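Local coordinates for protein probable eukaryotic D-amino acid tRNA deacylase, LMAJ005534AAA (Leishmania major, PDB 1TC5) that probably hydrolyses D-tyrosyl-tRNA(Tyr) into D-tyrosine and free tRNA, which could protect the cell against harmful D-tyrosine, at residues 143-146 with 147-151; 83-86 with 87-90. All coordinates share one frame; numbering follows the deposited sequence.

In the fold
Contacts 1 and 2 are both short local turns in loops of the same DTD-family chain. Their centres lie 23 Å apart and their nearest atoms about 13 Å apart, so they do not touch. Contact 2 comes first in sequence, between helix 55-67 and strand 93-98. Contact 1 follows helix 119-136 and precedes strand 169-171. Those two strands are parallel neighbours in the five-stranded mixed sheet. R137, just past helix 119-136, bonds to L86 and C89 of contact 2, while N147 of contact 1 bonds to S171 of strand 169-171. The centre of each contact is about 15 Å from the chain centre. No catalytic residue is assigned in either segment pair.

Contact 1 (143-146 with 147-151); sequences RVDA and NGAPR
N147 and G148 close a tight turn on D145, a type I beta turn from D145 to G148 followed by a G1 beta bulge, as in a short hairpin. N147 N makes a weak bond to D145 OD1, which gives an Asx turn. A water donates to both D145 OD2 and N147 OD1, so it bridges the two side chains. N147 ND2 hydrogen-bonds to S171 O and T173 OG1. G148 sits at the bulge with phi 85°, a value that favours glycine. Its N bonds to D145 O at 3.1 Å. A149 is held through both its N and its O, which lie in the two peptides flanking its CA. A149 N donates to D145 OD1 at 2.9 Å, meeting the oxygen from above the carboxylate plane. A149 O takes D145 N at 2.8 Å. A chi1 of 63° swings D145 CG back over its own backbone, which brings OD1 to the turn's N-H groups. A149 O also lies 3.1 Å from V144 CA, a CA-H...O contact. P150 forms a single backbone bridge with V144. R151 N then bonds to R143 O at 2.9 Å. The R151 chain bends at chi2 and chi3. This lays one guanidinium face over the V144 carbonyl, without a hydrogen bond to it. R151 NE instead bonds to S142 O. V144 O stands 2.9 Å above the guanidinium plane, over its centre.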
ATOM      1  N   ARG A 143      29.146  -4.007   4.470  1.00 23.19           N
ATOM      2  CA  ARG A 143      29.200  -3.510   3.094  1.00 25.59           C
ATOM      3  C   ARG A 143      28.025  -2.587   2.738  1.00 23.99           C
ATOM      4  O   ARG A 143      27.997  -2.021   1.647  1.00 23.12           O
ATOM      5  CB  ARG A 143      29.228  -4.704   2.135  1.00 30.76           C
ATOM      6  CG  ARG A 143      30.624  -5.269   1.878  1.00 39.95           C
ATOM      7  CD  ARG A 143      31.198  -4.919   0.498  1.00 47.08           C
ATOM      8  NE  ARG A 143      32.599  -4.515   0.574  1.00 50.53           N
ATOM      9  CZ  ARG A 143      33.625  -5.343   0.778  1.00 56.03           C
ATOM     10  NH1 ARG A 143      33.436  -6.652   0.933  1.00 56.88           N
ATOM     11  NH2 ARG A 143      34.861  -4.854   0.828  1.00 58.70           N
ATOM     12  N   VAL A 144      27.069  -2.426   3.657  1.00 22.03           N
ATOM     13  CA  VAL A 144      25.894  -1.586   3.410  1.00 19.32           C
ATOM     14  C   VAL A 144      25.780  -0.427   4.391  1.00 18.78           C
ATOM     15  O   VAL A 144      26.364  -0.451   5.479  1.00 17.15           O
ATOM     16  CB  VAL A 144      24.565  -2.407   3.457  1.00 16.91           C
ATOM     17  CG1 VAL A 144      24.625  -3.567   2.493  1.00 19.62           C
ATOM     18  CG2 VAL A 144      24.227  -2.895   4.887  1.00 16.87           C
ATOM     19  N   ASP A 145      25.001   0.582   4.000  1.00 19.12           N
ATOM     20  CA  ASP A 145      24.806   1.771   4.813  1.00 18.55           C
ATOM     21  C   ASP A 145      23.571   1.611   5.668  1.00 19.42           C
ATOM     22  O   ASP A 145      23.015   0.519   5.766  1.00 18.57           O
ATOM     23  CB  ASP A 145      24.761   3.042   3.933  1.00 19.87           C
ATOM     24  CG  ASP A 145      23.601   3.062   2.942  1.00 21.58           C
ATOM     25  OD1 ASP A 145      22.673   2.250   3.058  1.00 22.75           O
ATOM     26  OD2 ASP A 145      23.533   3.874   1.999  1.00 22.28           O
ATOM     27  N   ALA A 146      23.132   2.702   6.276  1.00 21.31           N
ATOM     28  CA  ALA A 146      21.974   2.697   7.167  1.00 21.54           C
ATOM     29  C   ALA A 146      20.653   2.274   6.498  1.00 21.26           C
ATOM     30  O   ALA A 146      19.745   1.746   7.160  1.00 24.40           O
ATOM     31  CB  ALA A 146      21.815   4.074   7.768  1.00 23.28           C
ATOM     32  N   ASN A 147      20.543   2.498   5.192  1.00 19.37           N
ATOM     33  CA  ASN A 147      19.347   2.100   4.436  1.00 18.71           C
ATOM     34  C   ASN A 147      19.497   0.773   3.678  1.00 17.00           C
ATOM     35  O   ASN A 147      18.616   0.388   2.899  1.00 16.93           O
ATOM     36  CB  ASN A 147      18.952   3.203   3.439  1.00 18.62           C
ATOM     37  CG  ASN A 147      18.720   4.549   4.108  1.00 18.39           C
ATOM     38  OD1 ASN A 147      19.564   5.431   4.017  1.00 13.94           O
ATOM     39  ND2 ASN A 147      17.560   4.731   4.740  1.00 12.73           N
ATOM     40  N   GLY A 148      20.620   0.089   3.878  1.00 18.65           N
ATOM     41  CA  GLY A 148      20.867  -1.211   3.276  1.00 17.65           C
ATOM     42  C   GLY A 148      21.439  -1.153   1.874  1.00 19.75           C
ATOM     43  O   GLY A 148      21.622  -2.195   1.246  1.00 21.42           O
ATOM     44  N   ALA A 149      21.730   0.050   1.388  1.00 19.29           N
ATOM     45  CA  ALA A 149      22.317   0.227   0.061  1.00 20.35           C
ATOM     46  C   ALA A 149      23.838   0.083   0.189  1.00 20.71           C
ATOM     47  O   ALA A 149      24.362   0.150   1.291  1.00 20.89           O
ATOM     48  CB  ALA A 149      21.952   1.582  -0.511  1.00 20.16           C
ATOM     49  N   PRO A 150      24.555  -0.120  -0.912  1.00 21.92           N
ATOM     50  CA  PRO A 150      26.023  -0.215  -0.840  1.00 24.22           C
ATOM     51  C   PRO A 150      26.732   0.990  -0.201  1.00 26.12           C
ATOM     52  O   PRO A 150      26.294   2.134  -0.415  1.00 23.87           O
ATOM     53  CB  PRO A 150      26.428  -0.450  -2.299  1.00 26.42           C
ATOM     54  CG  PRO A 150      25.191  -1.106  -2.900  1.00 24.78           C
ATOM     55  CD  PRO A 150      24.064  -0.355  -2.281  1.00 24.11           C
ATOM     56  N   ARG A 151      27.767   0.680   0.609  1.00 29.61           N
ATOM     57  CA  ARG A 151      28.645   1.661   1.258  1.00 34.56           C
ATOM     58  C   ARG A 151      29.518   2.387   0.233  1.00 36.84           C
ATOM     59  O   ARG A 151      29.788   3.578   0.374  1.00 36.25           O
ATOM     60  CB  ARG A 151      29.544   0.981   2.295  1.00 37.63           C
ATOM     61  CG  ARG A 151      28.956   0.895   3.687  1.00 42.06           C
ATOM     62  CD  ARG A 151      29.996   0.931   4.800  1.00 48.36           C
ATOM     63  NE  ARG A 151      29.547   0.145   5.944  1.00 54.43           N
ATOM     64  CZ  ARG A 151      28.710   0.577   6.889  1.00 61.11           C
ATOM     65  NH1 ARG A 151      28.219   1.823   6.873  1.00 62.04           N
ATOM     66  NH2 ARG A 151      28.356  -0.254   7.867  1.00 60.64           N
TER
HETATM   67  O   HOH W   1      21.420   5.603   1.534  1.00 37.18           O

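Contact 2 (83-86 with 87-90); sequences PQSL and EECP
S85 and E88 hold each other by two hydrogen bonds that run in opposite directions. S85 OG accepts from E88 N at 3.0 Å, with an angle at the hydrogen of 154°. S85 N donates to E88 OE2 at 2.9 Å, using the anti lone pair of that oxygen. Both side chains start out between their own backbone N and carbonyl carbon (chi1 64° for S85, 72° for E88), and this folds each back onto the other's peptide. E88 N also makes a third, weak hydrogen bond, to S85 O. The reciprocal pattern is that of a capping box, here on a single turn and not on a regular helix. A type I beta turn from L86 to C89 overlaps it, one residue further on, closed by C89 N to L86 O at 2.9 Å. R137 bonds to both L86 O and C89 O. Two waters add to the polar network. One donates to P83 O and to E88 OE2, and the other lies 2.6 Å from S85 OG and donates to E87 OE1. K69 is a long, weak ion-pair partner of E88 OE2. The Q84 and E88 side chains cross at about a right angle, with Q84 CB 3.4 Å from E88 OE2. The Q84 amide, whose OE1 bonds to S75 OG, rests against sulfur: C89 SG lies 3.7 Å from Q84 CD.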
ATOM      1  N   PRO A  83       1.849 -19.760  -4.309  1.00 20.15           N
ATOM      2  CA  PRO A  83       2.436 -18.867  -3.298  1.00 20.30           C
ATOM      3  C   PRO A  83       3.762 -19.465  -2.759  1.00 18.01           C
ATOM      4  O   PRO A  83       3.904 -20.675  -2.619  1.00 18.39           O
ATOM      5  CB  PRO A  83       1.347 -18.771  -2.228  1.00 20.57           C
ATOM      6  CG  PRO A  83       0.067 -19.127  -2.941  1.00 21.99           C
ATOM      7  CD  PRO A  83       0.456 -20.136  -3.991  1.00 20.56           C
ATOM      8  N   GLN A  84       4.732 -18.599  -2.536  1.00 19.10           N
ATOM      9  CA  GLN A  84       6.055 -18.999  -2.094  1.00 19.03           C
ATOM     10  C   GLN A  84       6.446 -18.099  -0.944  1.00 18.03           C
ATOM     11  O   GLN A  84       5.961 -16.966  -0.832  1.00 17.43           O
ATOM     12  CB  GLN A  84       7.070 -18.827  -3.234  1.00 17.92           C
ATOM     13  CG  GLN A  84       6.916 -19.783  -4.406  1.00 20.55           C
ATOM     14  CD  GLN A  84       8.048 -19.579  -5.456  1.00 21.28           C
ATOM     15  OE1 GLN A  84       8.115 -18.534  -6.120  1.00 20.04           O
ATOM     16  NE2 GLN A  84       8.905 -20.574  -5.604  1.00 19.07           N
ATOM     17  N   SER A  85       7.303 -18.613  -0.078  1.00 16.24           N
ATOM     18  CA  SER A  85       7.877 -17.814   0.985  1.00 15.60           C
ATOM     19  C   SER A  85       9.109 -17.068   0.481  1.00 15.40           C
ATOM     20  O   SER A  85       9.790 -17.497  -0.445  1.00 15.03           O
ATOM     21  CB  SER A  85       8.290 -18.700   2.158  1.00 13.59           C
ATOM     22  OG  SER A  85       9.302 -19.579   1.767  1.00 17.10           O
ATOM     23  N   LEU A  86       9.383 -15.931   1.103  1.00 15.88           N
ATOM     24  CA  LEU A  86      10.641 -15.255   0.887  1.00 16.94           C
ATOM     25  C   LEU A  86      11.787 -16.179   1.248  1.00 15.34           C
ATOM     26  O   LEU A  86      12.807 -16.176   0.575  1.00 18.13           O
ATOM     27  CB  LEU A  86      10.721 -13.975   1.723  1.00 17.37           C
ATOM     28  CG  LEU A  86      10.001 -12.822   1.057  1.00 17.03           C
ATOM     29  CD1 LEU A  86       9.563 -11.800   2.105  1.00 16.94           C
ATOM     30  CD2 LEU A  86      10.923 -12.196  -0.036  1.00 13.08           C
ATOM     31  N   GLU A  87      11.610 -16.991   2.292  1.00 16.72           N
ATOM     32  CA  GLU A  87      12.665 -17.893   2.745  1.00 18.98           C
ATOM     33  C   GLU A  87      13.120 -18.827   1.615  1.00 20.48           C
ATOM     34  O   GLU A  87      14.305 -18.987   1.386  1.00 17.41           O
ATOM     35  CB  GLU A  87      12.208 -18.680   3.987  1.00 22.06           C
ATOM     36  CG  GLU A  87      13.190 -19.731   4.500  1.00 25.79           C
ATOM     37  CD  GLU A  87      12.646 -20.518   5.691  1.00 36.25           C
ATOM     38  OE1 GLU A  87      11.521 -21.074   5.600  1.00 40.39           O
ATOM     39  OE2 GLU A  87      13.345 -20.580   6.741  1.00 43.41           O
ATOM     40  N   GLU A  88      12.187 -19.393   0.862  1.00 21.20           N
ATOM     41  CA  GLU A  88      12.566 -20.325  -0.204  1.00 21.94           C
ATOM     42  C   GLU A  88      13.032 -19.599  -1.470  1.00 21.34           C
ATOM     43  O   GLU A  88      13.456 -20.245  -2.414  1.00 21.43           O
ATOM     44  CB  GLU A  88      11.424 -21.309  -0.518  1.00 23.18           C
ATOM     45  CG  GLU A  88      10.221 -20.731  -1.251  1.00 23.30           C
ATOM     46  CD  GLU A  88       9.049 -21.701  -1.270  1.00 27.46           C
ATOM     47  OE1 GLU A  88       9.271 -22.914  -1.504  1.00 30.27           O
ATOM     48  OE2 GLU A  88       7.909 -21.262  -1.017  1.00 19.77           O
ATOM     49  N   CYS A  89      12.932 -18.269  -1.492  1.00 19.61           N
ATOM     50  CA  CYS A  89      13.482 -17.465  -2.589  1.00 20.95           C
ATOM     51  C   CYS A  89      14.462 -16.409  -2.016  1.00 21.67           C
ATOM     52  O   CYS A  89      14.148 -15.233  -1.964  1.00 19.55           O
ATOM     53  CB  CYS A  89      12.345 -16.828  -3.386  1.00 23.59           C
ATOM     54  SG  CYS A  89      11.111 -18.008  -4.006  1.00 20.58           S
ATOM     55  N   PRO A  90      15.654 -16.852  -1.612  1.00 21.21           N
ATOM     56  CA  PRO A  90      16.642 -15.987  -0.937  1.00 19.03           C
ATOM     57  C   PRO A  90      17.103 -14.750  -1.693  1.00 20.37           C
ATOM     58  O   PRO A  90      17.619 -13.846  -1.029  1.00 22.43           O
ATOM     59  CB  PRO A  90      17.865 -16.908  -0.722  1.00 17.59           C
ATOM     60  CG  PRO A  90      17.617 -18.157  -1.570  1.00 19.92           C
ATOM     61  CD  PRO A  90      16.131 -18.241  -1.770  1.00 22.04           C
TER
HETATM   62  O   HOH W   2       5.832 -22.756  -2.084  1.00 40.38           O
HETATM   63  O   HOH W   3       9.565 -21.706   3.284  1.00 47.56           O